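Local coordinates for protein galactose-binding lectin (PDB 1QF3) that binds D-galactose and its glycosides as a homotetrameric legume lectin that carries calcium and manganese ions, at residues F71-I76 with G214-L219. Sequence-based numbering, arbitrary orientation.
Sequences FEMKDI and GRQIHL. With MBG (methyl beta-D-galactopyranoside), chain E.
Glu72 and Lys74 pair with Leu219 and Ile217 as antiparallel hydrogen-bonded pairs, with Met73 and His218 as the non-hydrogen-bonded pair between them. Four backbone bonds join the strands, among them Leu219 N to Glu72 O. Beyond Asp75 the chains separate, and a water bridges Ile76 N and Arg215 O.

On one face, the side chains of Glu72 and Leu219 run side by side, Glu72 CD 4.2 Å from Leu219 CD1, and the CB atoms of Lys74 and Ile217 lie against each other. Farther along, Ile76 CG2 meets Ile217 CG1 at 3.9 Å. With CG1 between the backbone N and the carbonyl carbon (chi1 53°), Ile76 brings CD1 against Arg215 CB at 3.7 Å. The Arg215 guanidinium reaches on to Leu212 O and Leu37 O.

The other face is buried. Met73 SD sits obliquely to the His218 ring, 4.1 Å from CD2, and lies 3.6 Å from Gln216 OE1. Thr124 OG1 bonds that oxygen, Thr35 OG1 holds His218 ND1, and Ile85 of strand 84-91 packs on Met73 and His218.

Gly214 CA lies 3.8 Å from C6 of the bound methyl galactoside, which hydrogen-bonds to Asp80, Asp83, Asn127 and Ser211. The arrangement belongs to the legume lectin beta-sandwich: two neighbouring strands of one sheet open into loops at the sugar site, with the Gln216 side chain about 10 Å from calcium and that of Met73 about 11 Å from manganese.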
ATOM      1  N   PHE A  71     -20.275   2.349   8.253  1.00  9.30           N
ATOM      2  CA  PHE A  71     -21.639   2.063   7.848  1.00 12.59           C
ATOM      3  C   PHE A  71     -22.590   3.142   8.332  1.00  9.66           C
ATOM      4  O   PHE A  71     -22.207   4.011   9.112  1.00 14.74           O
ATOM      5  CB  PHE A  71     -22.098   0.685   8.360  1.00  2.00           C
ATOM      6  CG  PHE A  71     -22.173   0.569   9.864  1.00  2.00           C
ATOM      7  CD1 PHE A  71     -23.266   1.076  10.570  1.00  2.00           C
ATOM      8  CD2 PHE A  71     -21.157  -0.087  10.578  1.00  2.00           C
ATOM      9  CE1 PHE A  71     -23.345   0.927  11.965  1.00  2.00           C
ATOM     10  CE2 PHE A  71     -21.229  -0.240  11.956  1.00  2.00           C
ATOM     11  CZ  PHE A  71     -22.322   0.267  12.654  1.00  2.00           C
ATOM     12  N   GLU A  72     -23.819   3.096   7.835  1.00 15.34           N
ATOM     13  CA  GLU A  72     -24.853   4.041   8.222  1.00 13.53           C
ATOM     14  C   GLU A  72     -26.202   3.343   8.291  1.00 12.53           C
ATOM     15  O   GLU A  72     -26.530   2.526   7.431  1.00 13.22           O
ATOM     16  CB  GLU A  72     -24.939   5.190   7.214  1.00  5.75           C
ATOM     17  CG  GLU A  72     -26.070   6.177   7.530  1.00  8.44           C
ATOM     18  CD  GLU A  72     -26.216   7.300   6.511  1.00 17.07           C
ATOM     19  OE1 GLU A  72     -25.200   7.687   5.887  1.00 24.17           O
ATOM     20  OE2 GLU A  72     -27.348   7.806   6.344  1.00 23.97           O
ATOM     21  N   MET A  73     -26.947   3.606   9.354  1.00 10.75           N
ATOM     22  CA  MET A  73     -28.292   3.055   9.505  1.00  8.67           C
ATOM     23  C   MET A  73     -29.216   4.263   9.598  1.00 10.49           C
ATOM     24  O   MET A  73     -28.889   5.263  10.241  1.00 12.67           O
ATOM     25  CB  MET A  73     -28.407   2.167  10.734  1.00  4.73           C
ATOM     26  CG  MET A  73     -27.767   0.800  10.544  1.00  5.06           C
ATOM     27  SD  MET A  73     -28.067  -0.332  11.932  1.00  7.47           S
ATOM     28  CE  MET A  73     -26.402  -0.875  12.297  1.00 13.10           C
ATOM     29  N   LYS A  74     -30.335   4.208   8.894  1.00 19.42           N
ATOM     30  CA  LYS A  74     -31.259   5.326   8.884  1.00 22.17           C
ATOM     31  C   LYS A  74     -32.704   4.873   9.020  1.00 20.42           C
ATOM     32  O   LYS A  74     -33.103   3.877   8.415  1.00 21.57           O
ATOM     33  CB  LYS A  74     -31.061   6.121   7.599  1.00 22.87           C
ATOM     34  CG  LYS A  74     -31.659   7.502   7.622  1.00 27.39           C
ATOM     35  CD  LYS A  74     -31.171   8.261   6.422  1.00 39.98           C
ATOM     36  CE  LYS A  74     -31.648   9.697   6.422  1.00 46.33           C
ATOM     37  NZ  LYS A  74     -31.125  10.380   5.199  1.00 62.83           N
ATOM     38  N   ASP A  75     -33.467   5.578   9.853  1.00 17.45           N
ATOM     39  CA  ASP A  75     -34.879   5.268  10.083  1.00 17.68           C
ATOM     40  C   ASP A  75     -35.737   5.611   8.871  1.00 20.26           C
ATOM     41  O   ASP A  75     -35.446   6.560   8.141  1.00 25.17           O
ATOM     42  CB  ASP A  75     -35.424   6.060  11.285  1.00 24.02           C
ATOM     43  CG  ASP A  75     -34.808   5.652  12.615  1.00 31.52           C
ATOM     44  OD1 ASP A  75     -33.878   4.823  12.635  1.00 37.95           O
ATOM     45  OD2 ASP A  75     -35.263   6.176  13.652  1.00 38.68           O
ATOM     46  N   ILE A  76     -36.776   4.815   8.647  1.00 23.91           N
ATOM     47  CA  ILE A  76     -37.723   5.069   7.568  1.00 25.00           C
ATOM     48  C   ILE A  76     -39.050   5.213   8.282  1.00 24.15           C
ATOM     49  O   ILE A  76     -39.218   4.725   9.403  1.00 23.19           O
ATOM     50  CB  ILE A  76     -37.804   3.938   6.512  1.00 22.48           C
ATOM     51  CG1 ILE A  76     -38.057   2.589   7.179  1.00 24.77           C
ATOM     52  CG2 ILE A  76     -36.545   3.922   5.674  1.00 22.50           C
ATOM     53  CD1 ILE A  76     -38.155   1.446   6.186  1.00 34.19           C
ATOM     54  N   GLY A 214     -40.325  -4.504  11.129  1.00 23.57           N
ATOM     55  CA  GLY A 214     -39.034  -3.901  11.384  1.00 10.95           C
ATOM     56  C   GLY A 214     -38.234  -3.726  10.107  1.00  5.96           C
ATOM     57  O   GLY A 214     -37.861  -4.717   9.474  1.00  2.00           O
ATOM     58  N   ARG A 215     -37.972  -2.477   9.724  1.00  8.85           N
ATOM     59  CA  ARG A 215     -37.195  -2.164   8.522  1.00 10.36           C
ATOM     60  C   ARG A 215     -36.496  -0.826   8.704  1.00  7.94           C
ATOM     61  O   ARG A 215     -37.008   0.060   9.389  1.00  9.51           O
ATOM     62  CB  ARG A 215     -38.100  -2.088   7.283  1.00 16.93           C
ATOM     63  CG  ARG A 215     -38.948  -3.323   7.044  1.00 19.57           C
ATOM     64  CD  ARG A 215     -39.797  -3.200   5.806  1.00 22.19           C
ATOM     65  NE  ARG A 215     -40.985  -4.039   5.924  1.00 26.57           N
ATOM     66  CZ  ARG A 215     -41.896  -4.201   4.969  1.00 27.43           C
ATOM     67  NH1 ARG A 215     -41.766  -3.583   3.805  1.00 21.70           N
ATOM     68  NH2 ARG A 215     -42.955  -4.969   5.194  1.00 25.83           N
ATOM     69  N   GLN A 216     -35.334  -0.683   8.076  1.00  5.94           N
ATOM     70  CA  GLN A 216     -34.546   0.545   8.133  1.00  2.01           C
ATOM     71  C   GLN A 216     -33.468   0.428   7.059  1.00  2.01           C
ATOM     72  O   GLN A 216     -33.256  -0.655   6.509  1.00  2.01           O
ATOM     73  CB  GLN A 216     -33.898   0.710   9.515  1.00  4.27           C
ATOM     74  CG  GLN A 216     -32.738  -0.246   9.777  1.00 13.95           C
ATOM     75  CD  GLN A 216     -32.164  -0.173  11.190  1.00  7.90           C
ATOM     76  OE1 GLN A 216     -31.541  -1.126  11.664  1.00 17.69           O
ATOM     77  NE2 GLN A 216     -32.322   0.957  11.839  1.00  6.69           N
ATOM     78  N   ILE A 217     -32.783   1.528   6.762  1.00  6.15           N
ATOM     79  CA  ILE A 217     -31.719   1.523   5.758  1.00  5.61           C
ATOM     80  C   ILE A 217     -30.412   1.015   6.372  1.00 11.54           C
ATOM     81  O   ILE A 217     -30.055   1.407   7.488  1.00 13.57           O
ATOM     82  CB  ILE A 217     -31.513   2.927   5.197  1.00  2.00           C
ATOM     83  CG1 ILE A 217     -32.825   3.423   4.597  1.00  4.28           C
ATOM     84  CG2 ILE A 217     -30.442   2.923   4.140  1.00  7.87           C
ATOM     85  CD1 ILE A 217     -32.758   4.800   3.984  1.00 12.19           C
ATOM     86  N   HIS A 218     -29.750   0.088   5.680  1.00 11.91           N
ATOM     87  CA  HIS A 218     -28.477  -0.482   6.139  1.00  9.94           C
ATOM     88  C   HIS A 218     -27.466  -0.207   5.021  1.00 10.69           C
ATOM     89  O   HIS A 218     -27.560  -0.787   3.940  1.00 10.47           O
ATOM     90  CB  HIS A 218     -28.603  -1.998   6.366  1.00  2.22           C
ATOM     91  CG  HIS A 218     -29.578  -2.383   7.442  1.00  2.22           C
ATOM     92  ND1 HIS A 218     -30.886  -2.742   7.172  1.00  4.28           N
ATOM     93  CD2 HIS A 218     -29.426  -2.518   8.778  1.00  9.13           C
ATOM     94  CE1 HIS A 218     -31.493  -3.082   8.298  1.00  2.22           C
ATOM     95  NE2 HIS A 218     -30.628  -2.952   9.288  1.00  7.03           N
ATOM     96  N   LEU A 219     -26.536   0.710   5.258  1.00 17.89           N
ATOM     97  CA  LEU A 219     -25.542   1.067   4.244  1.00 16.54           C
ATOM     98  C   LEU A 219     -24.107   0.719   4.609  1.00 19.43           C
ATOM     99  O   LEU A 219     -23.710   0.844   5.762  1.00 30.17           O
ATOM    100  CB  LEU A 219     -25.597   2.569   3.961  1.00 13.76           C
ATOM    101  CG  LEU A 219     -26.869   3.171   3.378  1.00 16.96           C
ATOM    102  CD1 LEU A 219     -26.720   4.664   3.332  1.00 10.07           C
ATOM    103  CD2 LEU A 219     -27.122   2.628   1.985  1.00 23.90           C
TER
HETATM  104  C1  MBG E 439     -40.143  -8.622  15.056  1.00 25.12           C
HETATM  105  C2  MBG E 439     -38.869  -9.302  14.808  1.00 18.05           C
HETATM  106  C3  MBG E 439     -37.693  -8.459  15.325  1.00 14.29           C
HETATM  107  C4  MBG E 439     -37.781  -7.002  14.739  1.00 20.38           C
HETATM  108  C5  MBG E 439     -39.127  -6.433  15.148  1.00 21.69           C
HETATM  109  C6  MBG E 439     -39.517  -4.999  14.938  1.00 18.58           C
HETATM  110  C7  MBG E 439     -42.478  -9.242  15.130  1.00 35.03           C
HETATM  111  O1  MBG E 439     -41.189  -9.471  14.541  1.00 31.43           O
HETATM  112  O2  MBG E 439     -38.972 -10.543  15.485  1.00  8.23           O
HETATM  113  O3  MBG E 439     -36.526  -9.124  14.914  1.00 10.17           O
HETATM  114  O4  MBG E 439     -37.666  -7.083  13.354  1.00 18.25           O
HETATM  115  O5  MBG E 439     -40.091  -7.297  14.513  1.00 32.54           O
HETATM  116  O6  MBG E 439     -40.774  -4.817  15.567  1.00 16.38           O
HETATM  117  O   HOH W   1     -37.106   2.618  10.564  1.00  9.27           O